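Local coordinates for glycerate dehydrogenase related protein (Thermoplasma acidophilum, PDB 3GVX) that probably reduces glyoxylate and hydroxypyruvate with NAD(P)H as a D-isomer specific 2-hydroxyacid dehydrogenase, at residues A58-D61 against H62-V65; P116-L120 against Y121-L125. All coordinates share one frame; numbering follows the deposited sequence.

Contact 1: A58-D61 against H62-V65; sequences AGVD and HIDV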
ATOM      1  N   ALA B  58      17.237  14.954  -9.363  1.00 36.87           N
ATOM      2  CA  ALA B  58      16.245  15.564  -8.477  1.00 36.83           C
ATOM      3  C   ALA B  58      16.493  17.051  -8.267  1.00 36.92           C
ATOM      4  O   ALA B  58      15.554  17.843  -8.211  1.00 37.17           O
ATOM      5  CB  ALA B  58      16.245  14.840  -7.140  1.00 36.30           C
ATOM      6  N   GLY B  59      17.765  17.416  -8.157  1.00 37.53           N
ATOM      7  CA  GLY B  59      18.141  18.808  -7.954  1.00 37.49           C
ATOM      8  C   GLY B  59      18.904  19.411  -9.123  1.00 37.92           C
ATOM      9  O   GLY B  59      19.472  18.702  -9.960  1.00 36.33           O
ATOM     10  N   VAL B  60      18.926  20.736  -9.169  1.00 37.35           N
ATOM     11  CA  VAL B  60      19.599  21.454 -10.230  1.00 38.40           C
ATOM     12  C   VAL B  60      20.693  22.376  -9.720  1.00 40.86           C
ATOM     13  O   VAL B  60      21.252  23.155 -10.480  1.00 39.54           O
ATOM     14  CB  VAL B  60      18.613  22.319 -10.998  1.00 37.55           C
ATOM     15  CG1 VAL B  60      17.565  21.453 -11.689  1.00 37.18           C
ATOM     16  CG2 VAL B  60      17.976  23.314 -10.038  1.00 33.51           C
ATOM     17  N   ASP B  61      21.013  22.291  -8.440  1.00 42.05           N
ATOM     18  CA  ASP B  61      22.029  23.184  -7.918  1.00 44.35           C
ATOM     19  C   ASP B  61      23.392  23.073  -8.588  1.00 42.71           C
ATOM     20  O   ASP B  61      24.185  24.005  -8.538  1.00 43.63           O
ATOM     21  CB  ASP B  61      22.125  23.017  -6.399  1.00 47.96           C
ATOM     22  CG  ASP B  61      20.775  23.227  -5.718  1.00 52.21           C
ATOM     23  OD1 ASP B  61      20.097  24.231  -6.032  1.00 51.33           O
ATOM     24  OD2 ASP B  61      20.380  22.383  -4.886  1.00 54.08           O
ATOM     25  N   HIS B  62      23.652  21.953  -9.247  1.00 40.60           N
ATOM     26  CA  HIS B  62      24.927  21.749  -9.949  1.00 39.17           C
ATOM     27  C   HIS B  62      24.823  22.262 -11.388  1.00 37.90           C
ATOM     28  O   HIS B  62      25.766  22.162 -12.165  1.00 37.07           O
ATOM     29  CB  HIS B  62      25.300  20.262 -10.000  1.00 41.13           C
ATOM     30  CG  HIS B  62      24.215  19.399 -10.544  1.00 42.49           C
ATOM     31  ND1 HIS B  62      24.395  18.587 -11.644  1.00 42.28           N
ATOM     32  CD2 HIS B  62      22.933  19.244 -10.163  1.00 43.37           C
ATOM     33  CE1 HIS B  62      23.259  17.968 -11.911  1.00 43.79           C
ATOM     34  NE2 HIS B  62      22.353  18.348 -11.030  1.00 43.68           N
ATOM     35  N   ILE B  63      23.660  22.779 -11.755  1.00 36.44           N
ATOM     36  CA  ILE B  63      23.460  23.284 -13.098  1.00 34.17           C
ATOM     37  C   ILE B  63      23.581  24.816 -13.133  1.00 34.10           C
ATOM     38  O   ILE B  63      23.142  25.522 -12.220  1.00 32.49           O
ATOM     39  CB  ILE B  63      22.086  22.836 -13.644  1.00 32.96           C
ATOM     40  CG1 ILE B  63      22.086  21.314 -13.805  1.00 32.75           C
ATOM     41  CG2 ILE B  63      21.797  23.545 -14.952  1.00 32.37           C
ATOM     42  CD1 ILE B  63      20.738  20.679 -13.898  1.00 31.79           C
ATOM     43  N   ASP B  64      24.200  25.314 -14.197  1.00 32.87           N
ATOM     44  CA  ASP B  64      24.379  26.750 -14.377  1.00 31.53           C
ATOM     45  C   ASP B  64      23.066  27.463 -14.702  1.00 30.54           C
ATOM     46  O   ASP B  64      22.864  27.994 -15.805  1.00 29.58           O
ATOM     47  CB  ASP B  64      25.406  27.042 -15.475  1.00 32.71           C
ATOM     48  CG  ASP B  64      25.636  28.545 -15.660  1.00 34.17           C
ATOM     49  OD1 ASP B  64      25.235  29.306 -14.760  1.00 33.41           O
ATOM     50  OD2 ASP B  64      26.209  28.973 -16.679  1.00 33.07           O
ATOM     51  N   VAL B  65      22.188  27.473 -13.708  1.00 28.95           N
ATOM     52  CA  VAL B  65      20.875  28.088 -13.790  1.00 27.85           C
ATOM     53  C   VAL B  65      20.897  29.576 -14.139  1.00 26.40           C
ATOM     54  O   VAL B  65      20.103  30.029 -14.942  1.00 23.82           O
ATOM     55  CB  VAL B  65      20.134  27.913 -12.462  1.00 30.92           C
ATOM     56  CG1 VAL B  65      18.699  28.420 -12.600  1.00 31.79           C
ATOM     57  CG2 VAL B  65      20.197  26.445 -12.017  1.00 32.86           C
TER
HETATM   58  O   HOH W   1      23.122  26.412  -9.703  1.00 38.08           O
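His-62 folds its imidazole back over the turn to reach Gly-59. Its CG sits between the backbone N and the carbonyl carbon (chi1 53°), which brings NE2 within 3.1 Å of Gly-59 O. The hydrogen bond is bent, 136° at the proton. The oxygen lies in the ring plane, at the imidazole edge, whereas NE2 stands above the carbonyl plane, 36° out of it. Ser-57 OG hydrogen-bonds to both partners, so hydroxyl, carbonyl and imidazole form a small polar cluster. Ile-63 meets the same ring from another side: its CG1 lies 4.0 Å above one face, over the centre.

The backbone beneath is a type I beta turn from Val-60 to Ile-63, closed by Ile-63 N to Val-60 O at 2.8 Å. It belongs to the loop that leaves strand 52-55 of the five-stranded parallel sheet and returns on strand 73-75; in related dehydrogenases the loop after this strand borders the substrate cleft.

The turn also brings apolar side chains together. Ile-63 carries CG1 beside its own backbone N, and from there CD1 reaches back to Val-60 CG1 at 3.9 Å, the two side chains crossing obliquely. The other Val-60 branch, CG2, approaches Val-65 CG2 at 4.3 Å. Val-60 and Val-65 both also touch Leu-74 of strand 73-75. An inverse gamma turn centred on Asp-64 follows, in which Val-65 N bonds back to Ile-63 O, and that carbonyl also accepts a hydrogen bond from water 1, which donates as well to Asp-61 O, 2.9 Å away.

Contact 2: P116-L120 against Y121-L125; sequences PTTLL and YGKAL. With K (potassium ion), chain C.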
ATOM      1  N   PRO B 116      -6.351 -10.384  15.757  1.00 33.99           N
ATOM      2  CA  PRO B 116      -6.850  -9.339  14.873  1.00 33.78           C
ATOM      3  C   PRO B 116      -5.800  -8.338  14.424  1.00 30.66           C
ATOM      4  O   PRO B 116      -4.772  -8.143  15.077  1.00 29.69           O
ATOM      5  CB  PRO B 116      -7.977  -8.696  15.689  1.00 35.08           C
ATOM      6  CG  PRO B 116      -7.574  -8.977  17.109  1.00 36.98           C
ATOM      7  CD  PRO B 116      -7.088 -10.396  17.028  1.00 36.69           C
ATOM      8  N   THR B 117      -6.070  -7.745  13.269  1.00 29.29           N
ATOM      9  CA  THR B 117      -5.193  -6.761  12.699  1.00 26.13           C
ATOM     10  C   THR B 117      -5.935  -5.470  12.562  1.00 26.03           C
ATOM     11  O   THR B 117      -7.152  -5.409  12.728  1.00 24.44           O
ATOM     12  CB  THR B 117      -4.666  -7.195  11.322  1.00 26.90           C
ATOM     13  OG1 THR B 117      -5.768  -7.521  10.478  1.00 28.44           O
ATOM     14  CG2 THR B 117      -3.738  -8.395  11.449  1.00 27.34           C
ATOM     15  N   THR B 118      -5.165  -4.434  12.267  1.00 24.94           N
ATOM     16  CA  THR B 118      -5.709  -3.119  12.090  1.00 24.24           C
ATOM     17  C   THR B 118      -5.849  -2.877  10.601  1.00 23.64           C
ATOM     18  O   THR B 118      -5.029  -3.259   9.783  1.00 20.48           O
ATOM     19  CB  THR B 118      -4.793  -2.061  12.699  1.00 26.86           C
ATOM     20  OG1 THR B 118      -4.742  -2.250  14.113  1.00 30.01           O
ATOM     21  CG2 THR B 118      -5.304  -0.670  12.390  1.00 26.03           C
ATOM     22  N   LEU B 119      -6.923  -2.215  10.264  1.00 24.29           N
ATOM     23  CA  LEU B 119      -7.222  -1.897   8.900  1.00 26.44           C
ATOM     24  C   LEU B 119      -7.044  -0.428   8.640  1.00 25.43           C
ATOM     25  O   LEU B 119      -7.346   0.388   9.496  1.00 25.49           O
ATOM     26  CB  LEU B 119      -8.655  -2.235   8.686  1.00 30.21           C
ATOM     27  CG  LEU B 119      -9.264  -3.166   7.687  1.00 35.91           C
ATOM     28  CD1 LEU B 119      -9.173  -4.686   8.009  1.00 38.29           C
ATOM     29  CD2 LEU B 119     -10.664  -2.655   7.768  1.00 40.46           C
ATOM     30  N   LEU B 120      -6.614  -0.097   7.436  1.00 24.38           N
ATOM     31  CA  LEU B 120      -6.421   1.293   7.091  1.00 24.83           C
ATOM     32  C   LEU B 120      -7.720   1.883   6.587  1.00 25.29           C
ATOM     33  O   LEU B 120      -8.058   3.028   6.880  1.00 24.65           O
ATOM     34  CB  LEU B 120      -5.348   1.424   6.028  1.00 26.71           C
ATOM     35  CG  LEU B 120      -4.016   0.882   6.518  1.00 30.23           C
ATOM     36  CD1 LEU B 120      -2.978   1.016   5.416  1.00 28.79           C
ATOM     37  CD2 LEU B 120      -3.611   1.625   7.802  1.00 32.28           C
ATOM     38  N   TYR B 121      -8.464   1.078   5.842  1.00 24.19           N
ATOM     39  CA  TYR B 121      -9.727   1.526   5.275  1.00 24.12           C
ATOM     40  C   TYR B 121     -10.648   2.268   6.245  1.00 24.13           C
ATOM     41  O   TYR B 121     -11.011   1.742   7.296  1.00 23.95           O
ATOM     42  CB  TYR B 121     -10.486   0.352   4.669  1.00 21.28           C
ATOM     43  CG  TYR B 121     -11.718   0.774   3.909  1.00 20.76           C
ATOM     44  CD1 TYR B 121     -11.654   1.078   2.552  1.00 21.03           C
ATOM     45  CD2 TYR B 121     -12.957   0.855   4.540  1.00 20.92           C
ATOM     46  CE1 TYR B 121     -12.800   1.447   1.836  1.00 22.89           C
ATOM     47  CE2 TYR B 121     -14.108   1.221   3.840  1.00 22.50           C
ATOM     48  CZ  TYR B 121     -14.022   1.510   2.487  1.00 23.59           C
ATOM     49  OH  TYR B 121     -15.153   1.821   1.779  1.00 29.64           O
ATOM     50  N   GLY B 122     -11.035   3.486   5.872  1.00 24.42           N
ATOM     51  CA  GLY B 122     -11.924   4.267   6.711  1.00 24.44           C
ATOM     52  C   GLY B 122     -11.243   5.108   7.775  1.00 23.97           C
ATOM     53  O   GLY B 122     -11.862   5.954   8.406  1.00 25.12           O
ATOM     54  N   LYS B 123      -9.955   4.894   7.967  1.00 22.75           N
ATOM     55  CA  LYS B 123      -9.249   5.666   8.959  1.00 23.54           C
ATOM     56  C   LYS B 123      -8.680   7.010   8.523  1.00 24.36           C
ATOM     57  O   LYS B 123      -8.469   7.270   7.343  1.00 18.84           O
ATOM     58  CB  LYS B 123      -8.175   4.801   9.591  1.00 26.59           C
ATOM     59  CG  LYS B 123      -8.779   3.878  10.600  1.00 28.09           C
ATOM     60  CD  LYS B 123      -7.953   2.661  10.771  1.00 34.35           C
ATOM     61  CE  LYS B 123      -8.358   1.934  12.029  1.00 32.54           C
ATOM     62  NZ  LYS B 123      -9.795   1.639  12.005  1.00 34.59           N
ATOM     63  N   ALA B 124      -8.422   7.845   9.521  1.00 24.99           N
ATOM     64  CA  ALA B 124      -7.895   9.173   9.289  1.00 27.74           C
ATOM     65  C   ALA B 124      -6.375   9.220   9.371  1.00 28.00           C
ATOM     66  O   ALA B 124      -5.772   8.940  10.410  1.00 29.50           O
ATOM     67  CB  ALA B 124      -8.522  10.153  10.282  1.00 26.71           C
ATOM     68  N   LEU B 125      -5.760   9.564   8.248  1.00 29.21           N
ATOM     69  CA  LEU B 125      -4.310   9.683   8.165  1.00 29.14           C
ATOM     70  C   LEU B 125      -3.938  11.168   8.210  1.00 29.71           C
ATOM     71  O   LEU B 125      -4.293  11.937   7.310  1.00 29.66           O
ATOM     72  CB  LEU B 125      -3.788   9.053   6.870  1.00 31.22           C
ATOM     73  CG  LEU B 125      -2.340   9.383   6.499  1.00 34.35           C
ATOM     74  CD1 LEU B 125      -1.375   8.918   7.592  1.00 34.32           C
ATOM     75  CD2 LEU B 125      -2.026   8.754   5.157  1.00 33.30           C
TER
HETATM   76  K     K C 291      -4.974  -8.874   8.247  1.00 24.23           K
HETATM   77  O   HOH W   2      -9.176  -1.621  12.428  1.00 36.76           O
HETATM   78  O   HOH W   3      -5.965  -6.927   6.697  1.00 22.14           O
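A type II beta turn from Leu-120 to Lys-123 feeds the chain into strand 124-128, the opening strand of the Rossmann-type NAD-binding domain. Lys-123 N closes it on Leu-120 O at 2.9 Å, a nearly straight bond of 159°. Gly-122 takes a positive phi of 87°, where a CB would jam against the carbonyl oxygen of Tyr-121.

From the end of the turn the Lys-123 side chain doubles back along the incoming chain. It runs extended as far as CE and bends only at the last torsion (chi4 55°), with CE passing Thr-118 CG2 at 4.0 Å, the two side chains roughly at right angles. NZ reaches water 2 by a weak bond, and that water also accepts from Leu-119 N. An alanine in place of Lys-123 would probably leave Thr-118 CG2 without this neighbour and water 2 without its ammonium partner. On another flank, Leu-119 CD2 rests 4.3 Å from Tyr-121 CB, and both side chains pack on Ile-267 of the second subunit.

That subunit also supplies Glu-87, whose carboxylate accepts from the backbone N of both Leu-120 and Tyr-121, and His-88 and Val-256, which share a potassium ion with Thr-117. In this site Thr-117 OG1 and water 3 each bind the potassium at 2.7 Å.

Overall arrangement
From the N terminus the chain first builds the five-stranded parallel sheet of the first domain. Contact 1 tightens the loop between strands 52-55 and 73-75, on the surface of that domain. The chain then runs through helices 79-97 and 100-108 into the NAD-binding domain, where contact 2 turns it into strand 124-128, between strands 147-151 and 176-179 of the seven-stranded sheet. The two local contacts lie in series and neither nest nor cross. Contacts 1 and 2 have centres about 41 Å apart, on opposite sides of the chain's centre, and nearest atoms about 23 Å apart. Contact 1 stays within one subunit of the assembly, whereas contact 2 also meets the partner subunit.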